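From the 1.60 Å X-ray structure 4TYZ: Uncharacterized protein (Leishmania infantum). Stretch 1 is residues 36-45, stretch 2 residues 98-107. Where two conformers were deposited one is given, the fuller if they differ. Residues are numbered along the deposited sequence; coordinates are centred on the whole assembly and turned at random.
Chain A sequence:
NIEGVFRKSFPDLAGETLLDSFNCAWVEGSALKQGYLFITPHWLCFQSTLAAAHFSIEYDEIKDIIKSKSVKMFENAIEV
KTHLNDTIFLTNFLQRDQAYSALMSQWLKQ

Stretch 1 36-45: YLFITPHWLC
Stretch 2 (98-107) QAYSALMSQW

Residues 36-39 and 43-45 are two strands joined by a turn. They pair antiparallel: F38 N donates to C45 O (2.7 Å) and C45 N to F38 O (3.0 Å). T40 N to W43 O (3.0 Å) closes the turn.

Stretch 2 is helical throughout. Its axis comes within 9.7 Å of that of strand 36-39 at closest approach, and their N-to-C directions differ by 32°. CA atoms L37 and A99 lie 8.5 Å apart, I39 and L103 7.0 Å, P41 and Q106 6.2 Å, so the two stretches draw closer toward P41 and Q106.

Q98 makes no contact with stretch 1; its O accepts from A102 N (2.9 Å). A99 O lies 4.2 Å from I39 CD1 and accepts from L103 N (2.9 Å). A102 points toward the strands; its CB meets I39 CD1 at 3.5 Å. I39 is m,t.

L103 (m,t) leaves the helix sideways, but its end reaches the sheet. Its CD2 lies 3.4 Å from L44 CD1, 3.7 Å from I39 CD1 and 4.5 Å from L37 CD2. L37 and L44 are both t,p. These contacts are apolar and buried.

Q106 (m,m, chi3 -59°) points toward the turn. Its CG packs on I39 CG2 (3.7 Å) and T40 O (3.8 Å). No direct hydrogen bond joins the stretches; water 1 lies 2.5 Å from both P41 O and Q106 OE1, bridging them.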

ATOM      1  N   TYR A  36      -7.466   0.957  -1.346  1.00 11.28           N
ATOM      2  CA  TYR A  36      -6.916   1.722  -0.242  1.00 12.12           C
ATOM      3  C   TYR A  36      -5.648   1.086   0.254  1.00 12.12           C
ATOM      4  O   TYR A  36      -5.611  -0.117   0.512  1.00 11.93           O
ATOM      5  CB  TYR A  36      -7.902   1.795   0.920  1.00 12.39           C
ATOM      6  CG  TYR A  36      -9.324   2.105   0.523  1.00 16.36           C
ATOM      7  CD1 TYR A  36      -9.688   3.379   0.116  1.00 16.80           C
ATOM      8  CD2 TYR A  36     -10.305   1.119   0.568  1.00 15.94           C
ATOM      9  CE1 TYR A  36     -11.001   3.662  -0.238  1.00 17.28           C
ATOM     10  CE2 TYR A  36     -11.614   1.391   0.217  1.00 23.20           C
ATOM     11  CZ  TYR A  36     -11.956   2.660  -0.181  1.00 21.34           C
ATOM     12  OH  TYR A  36     -13.265   2.921  -0.532  1.00 26.87           O
ATOM     13  N   LEU A  37      -4.631   1.918   0.404  1.00 11.48           N
ATOM     14  CA  LEU A  37      -3.396   1.553   1.084  1.00  9.99           C
ATOM     15  C   LEU A  37      -3.550   1.889   2.561  1.00 10.15           C
ATOM     16  O   LEU A  37      -3.933   3.006   2.893  1.00 11.78           O
ATOM     17  CB  LEU A  37      -2.223   2.318   0.475  1.00 11.57           C
ATOM     18  CG  LEU A  37      -0.864   1.918   1.020  1.00 18.24           C
ATOM     19  CD1 LEU A  37      -0.578   0.539   0.484  1.00 25.20           C
ATOM     20  CD2 LEU A  37       0.208   2.921   0.583  1.00 16.97           C
ATOM     21  N   PHE A  38      -3.289   0.916   3.433  1.00  9.41           N
ATOM     22  CA  PHE A  38      -3.346   1.122   4.883  1.00 10.99           C
ATOM     23  C   PHE A  38      -1.966   1.010   5.503  1.00  9.87           C
ATOM     24  O   PHE A  38      -1.226   0.071   5.215  1.00 10.07           O
ATOM     25  CB  PHE A  38      -4.254   0.090   5.552  1.00  9.65           C
ATOM     26  CG  PHE A  38      -5.652   0.049   5.004  1.00 11.67           C
ATOM     27  CD1 PHE A  38      -6.630   0.888   5.509  1.00 15.15           C
ATOM     28  CD2 PHE A  38      -5.994  -0.853   4.006  1.00 12.91           C
ATOM     29  CE1 PHE A  38      -7.928   0.826   5.029  1.00 14.37           C
ATOM     30  CE2 PHE A  38      -7.285  -0.911   3.519  1.00 15.24           C
ATOM     31  CZ  PHE A  38      -8.253  -0.077   4.033  1.00 12.22           C
ATOM     32  N   ILE A  39      -1.638   1.948   6.386  1.00  9.23           N
ATOM     33  CA  ILE A  39      -0.367   1.929   7.090  1.00  9.05           C
ATOM     34  C   ILE A  39      -0.633   1.728   8.582  1.00 10.79           C
ATOM     35  O   ILE A  39      -1.370   2.498   9.199  1.00 11.17           O
ATOM     36  CB  ILE A  39       0.406   3.220   6.834  1.00 11.17           C
ATOM     37  CG1 ILE A  39       0.787   3.279   5.346  1.00 15.78           C
ATOM     38  CG2 ILE A  39       1.631   3.313   7.726  1.00 13.63           C
ATOM     39  CD1 ILE A  39       1.269   4.604   4.900  1.00 23.84           C
ATOM     40  N   THR A  40      -0.073   0.657   9.133  1.00  8.88           N
ATOM     41  CA  THR A  40      -0.174   0.386  10.552  1.00  8.86           C
ATOM     42  C   THR A  40       1.250   0.311  11.103  1.00  8.85           C
ATOM     43  O   THR A  40       2.217   0.434  10.342  1.00 10.44           O
ATOM     44  CB  THR A  40      -0.971  -0.925  10.837  1.00 10.68           C
ATOM     45  OG1 THR A  40      -0.119  -2.068  10.668  1.00 11.75           O
ATOM     46  CG2 THR A  40      -2.173  -1.034   9.909  1.00 10.97           C
ATOM     47  N   PRO A  41       1.401   0.156  12.425  1.00 11.26           N
ATOM     48  CA  PRO A  41       2.788   0.143  12.903  1.00 13.54           C
ATOM     49  C   PRO A  41       3.633  -1.024  12.363  1.00 12.66           C
ATOM     50  O   PRO A  41       4.842  -0.854  12.195  1.00 15.14           O
ATOM     51  CB  PRO A  41       2.625   0.043  14.426  1.00 15.51           C
ATOM     52  CG  PRO A  41       1.287   0.681  14.700  1.00 17.48           C
ATOM     53  CD  PRO A  41       0.426   0.266  13.528  1.00 12.68           C
ATOM     54  N   HIS A  42       3.017  -2.164  12.064  1.00  9.77           N
ATOM     55  CA  HIS A  42       3.781  -3.335  11.621  1.00  9.29           C
ATOM     56  C   HIS A  42       3.488  -3.783  10.192  1.00  8.33           C
ATOM     57  O   HIS A  42       4.234  -4.609   9.654  1.00 10.30           O
ATOM     58  CB  HIS A  42       3.530  -4.518  12.561  1.00 10.45           C
ATOM     59  CG  HIS A  42       4.012  -4.285  13.953  1.00 12.74           C
ATOM     60  ND1 HIS A  42       3.153  -4.093  15.014  1.00 15.56           N
ATOM     61  CD2 HIS A  42       5.265  -4.187  14.453  1.00 13.85           C
ATOM     62  CE1 HIS A  42       3.861  -3.890  16.113  1.00 17.43           C
ATOM     63  NE2 HIS A  42       5.140  -3.943  15.802  1.00 13.99           N
ATOM     64  N   TRP A  43       2.429  -3.243   9.587  1.00  8.30           N
ATOM     65  CA  TRP A  43       1.934  -3.763   8.309  1.00  8.38           C
ATOM     66  C   TRP A  43       1.623  -2.714   7.272  1.00  8.46           C
ATOM     67  O   TRP A  43       1.150  -1.616   7.563  1.00 10.55           O
ATOM     68  CB  TRP A  43       0.647  -4.607   8.525  1.00  7.71           C
ATOM     69  CG  TRP A  43       0.890  -5.797   9.388  1.00  7.56           C
ATOM     70  CD1 TRP A  43       0.901  -5.825  10.754  1.00  7.80           C
ATOM     71  CD2 TRP A  43       1.188  -7.129   8.953  1.00  7.62           C
ATOM     72  NE1 TRP A  43       1.189  -7.099  11.202  1.00  8.62           N
ATOM     73  CE2 TRP A  43       1.369  -7.917  10.115  1.00  9.96           C
ATOM     74  CE3 TRP A  43       1.317  -7.735   7.698  1.00  9.25           C
ATOM     75  CZ2 TRP A  43       1.659  -9.285  10.060  1.00  9.10           C
ATOM     76  CZ3 TRP A  43       1.615  -9.094   7.638  1.00  9.89           C
ATOM     77  CH2 TRP A  43       1.786  -9.853   8.814  1.00  8.80           C
ATOM     78  N   LEU A  44       1.913  -3.104   6.043  1.00  7.87           N
ATOM     79  CA  LEU A  44       1.498  -2.375   4.865  0.62  8.40           C
ATOM     80  C   LEU A  44       0.415  -3.198   4.199  1.00  8.38           C
ATOM     81  O   LEU A  44       0.655  -4.338   3.814  1.00  9.05           O
ATOM     82  CB  LEU A  44       2.675  -2.164   3.919  0.62  9.72           C
ATOM     83  CG  LEU A  44       2.229  -1.470   2.643  0.62 11.65           C
ATOM     84  CD1 LEU A  44       1.642  -0.124   2.999  0.62 13.24           C
ATOM     85  CD2 LEU A  44       3.393  -1.338   1.669  0.62  9.29           C
ATOM     86  N   CYS A  45      -0.785  -2.635   4.081  1.00  8.68           N
ATOM     87  CA  CYS A  45      -1.923  -3.403   3.565  1.00  8.51           C
ATOM     88  C   CYS A  45      -2.624  -2.684   2.433  1.00  8.97           C
ATOM     89  O   CYS A  45      -2.600  -1.461   2.351  1.00 10.26           O
ATOM     90  CB  CYS A  45      -2.956  -3.674   4.662  1.00  8.59           C
ATOM     91  SG  CYS A  45      -2.246  -4.353   6.168  1.00 10.25           S
ATOM     92  N   GLN A  98       3.029  12.116   0.223  1.00 17.99           N
ATOM     93  CA  GLN A  98       2.584  11.882   1.592  1.00 18.24           C
ATOM     94  C   GLN A  98       2.563  10.391   1.897  1.00 15.35           C
ATOM     95  O   GLN A  98       2.968   9.977   2.983  1.00 16.79           O
ATOM     96  CB  GLN A  98       1.198  12.482   1.835  1.00 20.73           C
ATOM     97  CG  GLN A  98       1.163  13.997   1.930  1.00 28.44           C
ATOM     98  CD  GLN A  98      -0.254  14.520   2.079  1.00 44.93           C
ATOM     99  OE1 GLN A  98      -1.206  13.744   2.190  1.00 47.03           O
ATOM    100  NE2 GLN A  98      -0.404  15.842   2.080  1.00 54.90           N
ATOM    101  N   ALA A  99       2.094   9.590   0.941  1.00 16.17           N
ATOM    102  CA  ALA A  99       2.044   8.134   1.121  1.00 13.56           C
ATOM    103  C   ALA A  99       3.448   7.590   1.309  1.00 15.86           C
ATOM    104  O   ALA A  99       3.700   6.773   2.197  1.00 13.33           O
ATOM    105  CB  ALA A  99       1.370   7.448  -0.074  1.00 13.20           C
ATOM    106  N   TYR A 100       4.364   8.050   0.465  1.00 14.15           N
ATOM    107  CA  TYR A 100       5.730   7.546   0.506  1.00 11.43           C
ATOM    108  C   TYR A 100       6.373   7.934   1.836  1.00 15.76           C
ATOM    109  O   TYR A 100       7.045   7.119   2.470  1.00 15.43           O
ATOM    110  CB  TYR A 100       6.529   8.071  -0.689  1.00 12.43           C
ATOM    111  CG  TYR A 100       7.943   7.560  -0.731  1.00 13.07           C
ATOM    112  CD1 TYR A 100       8.245   6.348  -1.336  1.00 13.12           C
ATOM    113  CD2 TYR A 100       8.977   8.299  -0.178  1.00 16.81           C
ATOM    114  CE1 TYR A 100       9.550   5.874  -1.374  1.00 17.58           C
ATOM    115  CE2 TYR A 100      10.279   7.844  -0.222  1.00 19.36           C
ATOM    116  CZ  TYR A 100      10.554   6.633  -0.812  1.00 16.06           C
ATOM    117  OH  TYR A 100      11.858   6.183  -0.845  1.00 22.45           O
ATOM    118  N   SER A 101       6.133   9.166   2.276  1.00 14.06           N
ATOM    119  CA  SER A 101       6.658   9.610   3.563  1.00 16.15           C
ATOM    120  C   SER A 101       6.116   8.778   4.714  1.00 15.94           C
ATOM    121  O   SER A 101       6.856   8.411   5.632  1.00 16.49           O
ATOM    122  CB  SER A 101       6.335  11.084   3.786  1.00 16.88           C
ATOM    123  OG  SER A 101       7.074  11.878   2.874  1.00 21.26           O
ATOM    124  N   ALA A 102       4.822   8.478   4.668  1.00 12.80           N
ATOM    125  CA  ALA A 102       4.205   7.690   5.731  1.00 13.89           C
ATOM    126  C   ALA A 102       4.773   6.266   5.739  1.00 14.43           C
ATOM    127  O   ALA A 102       5.042   5.707   6.803  1.00 15.28           O
ATOM    128  CB  ALA A 102       2.694   7.679   5.574  1.00 15.99           C
ATOM    129  N   LEU A 103       4.986   5.701   4.550  1.00 12.75           N
ATOM    130  CA  LEU A 103       5.645   4.399   4.422  1.00 14.34           C
ATOM    131  C   LEU A 103       7.040   4.414   5.017  1.00 17.29           C
ATOM    132  O   LEU A 103       7.371   3.541   5.813  1.00 14.42           O
ATOM    133  CB  LEU A 103       5.742   3.958   2.960  1.00 18.35           C
ATOM    134  CG  LEU A 103       4.429   3.541   2.331  1.00 21.24           C
ATOM    135  CD1 LEU A 103       4.672   3.045   0.924  1.00 21.89           C
ATOM    136  CD2 LEU A 103       3.813   2.471   3.175  1.00 23.68           C
ATOM    137  N   MET A 104       7.857   5.391   4.620  1.00 14.82           N
ATOM    138  CA  MET A 104       9.218   5.504   5.145  1.00 17.04           C
ATOM    139  C   MET A 104       9.238   5.533   6.657  1.00 17.40           C
ATOM    140  O   MET A 104      10.067   4.891   7.289  1.00 16.76           O
ATOM    141  CB  MET A 104       9.915   6.770   4.632  1.00 20.22           C
ATOM    142  CG  MET A 104      10.382   6.747   3.190  1.00 23.86           C
ATOM    143  SD  MET A 104      11.453   5.359   2.756  1.00 21.15           S
ATOM    144  CE  MET A 104      10.199   4.352   1.953  1.00 14.56           C
ATOM    145  N   SER A 105       8.313   6.287   7.240  1.00 18.93           N
ATOM    146  CA  SER A 105       8.306   6.481   8.683  0.65 20.12           C
ATOM    147  C   SER A 105       8.142   5.160   9.422  1.00 17.69           C
ATOM    148  O   SER A 105       8.749   4.951  10.471  1.00 23.42           O
ATOM    149  CB  SER A 105       7.197   7.451   9.089  0.65 22.55           C
ATOM    150  OG  SER A 105       7.457   8.741   8.579  0.65 26.16           O
ATOM    151  N   GLN A 106       7.335   4.259   8.874  1.00 13.30           N
ATOM    152  CA  GLN A 106       7.127   2.983   9.549  1.00 13.34           C
ATOM    153  C   GLN A 106       8.165   1.958   9.150  1.00 14.09           C
ATOM    154  O   GLN A 106       8.618   1.176   9.978  1.00 18.18           O
ATOM    155  CB  GLN A 106       5.723   2.436   9.271  1.00 17.99           C
ATOM    156  CG  GLN A 106       4.610   3.287   9.852  1.00 18.39           C
ATOM    157  CD  GLN A 106       4.891   3.728  11.271  1.00 17.42           C
ATOM    158  OE1 GLN A 106       5.071   2.907  12.171  1.00 21.82           O
ATOM    159  NE2 GLN A 106       4.943   5.032  11.476  1.00 20.72           N
ATOM    160  N   TRP A 107       8.532   1.944   7.873  1.00 12.65           N
ATOM    161  CA  TRP A 107       9.502   0.979   7.393  1.00 12.70           C
ATOM    162  C   TRP A 107      10.892   1.234   7.978  1.00 19.01           C
ATOM    163  O   TRP A 107      11.581   0.294   8.375  1.00 18.36           O
ATOM    164  CB  TRP A 107       9.541   1.007   5.865  1.00 11.82           C
ATOM    165  CG  TRP A 107      10.494   0.049   5.256  1.00 11.54           C
ATOM    166  CD1 TRP A 107      10.560  -1.297   5.463  1.00 13.97           C
ATOM    167  CD2 TRP A 107      11.525   0.364   4.318  1.00 12.49           C
ATOM    168  NE1 TRP A 107      11.573  -1.841   4.706  1.00 12.23           N
ATOM    169  CE2 TRP A 107      12.179  -0.837   3.991  1.00 12.09           C
ATOM    170  CE3 TRP A 107      11.949   1.553   3.716  1.00 15.01           C
ATOM    171  CZ2 TRP A 107      13.246  -0.890   3.096  1.00 17.27           C
ATOM    172  CZ3 TRP A 107      13.009   1.501   2.820  1.00 17.44           C
ATOM    173  CH2 TRP A 107      13.647   0.287   2.525  1.00 16.70           C
TER
HETATM  174  O   HOH W   1       6.553   0.914  12.690  1.00 37.15           O
HETATM  175  O   HOH W   2       8.200  -1.273  11.676  1.00 40.35           O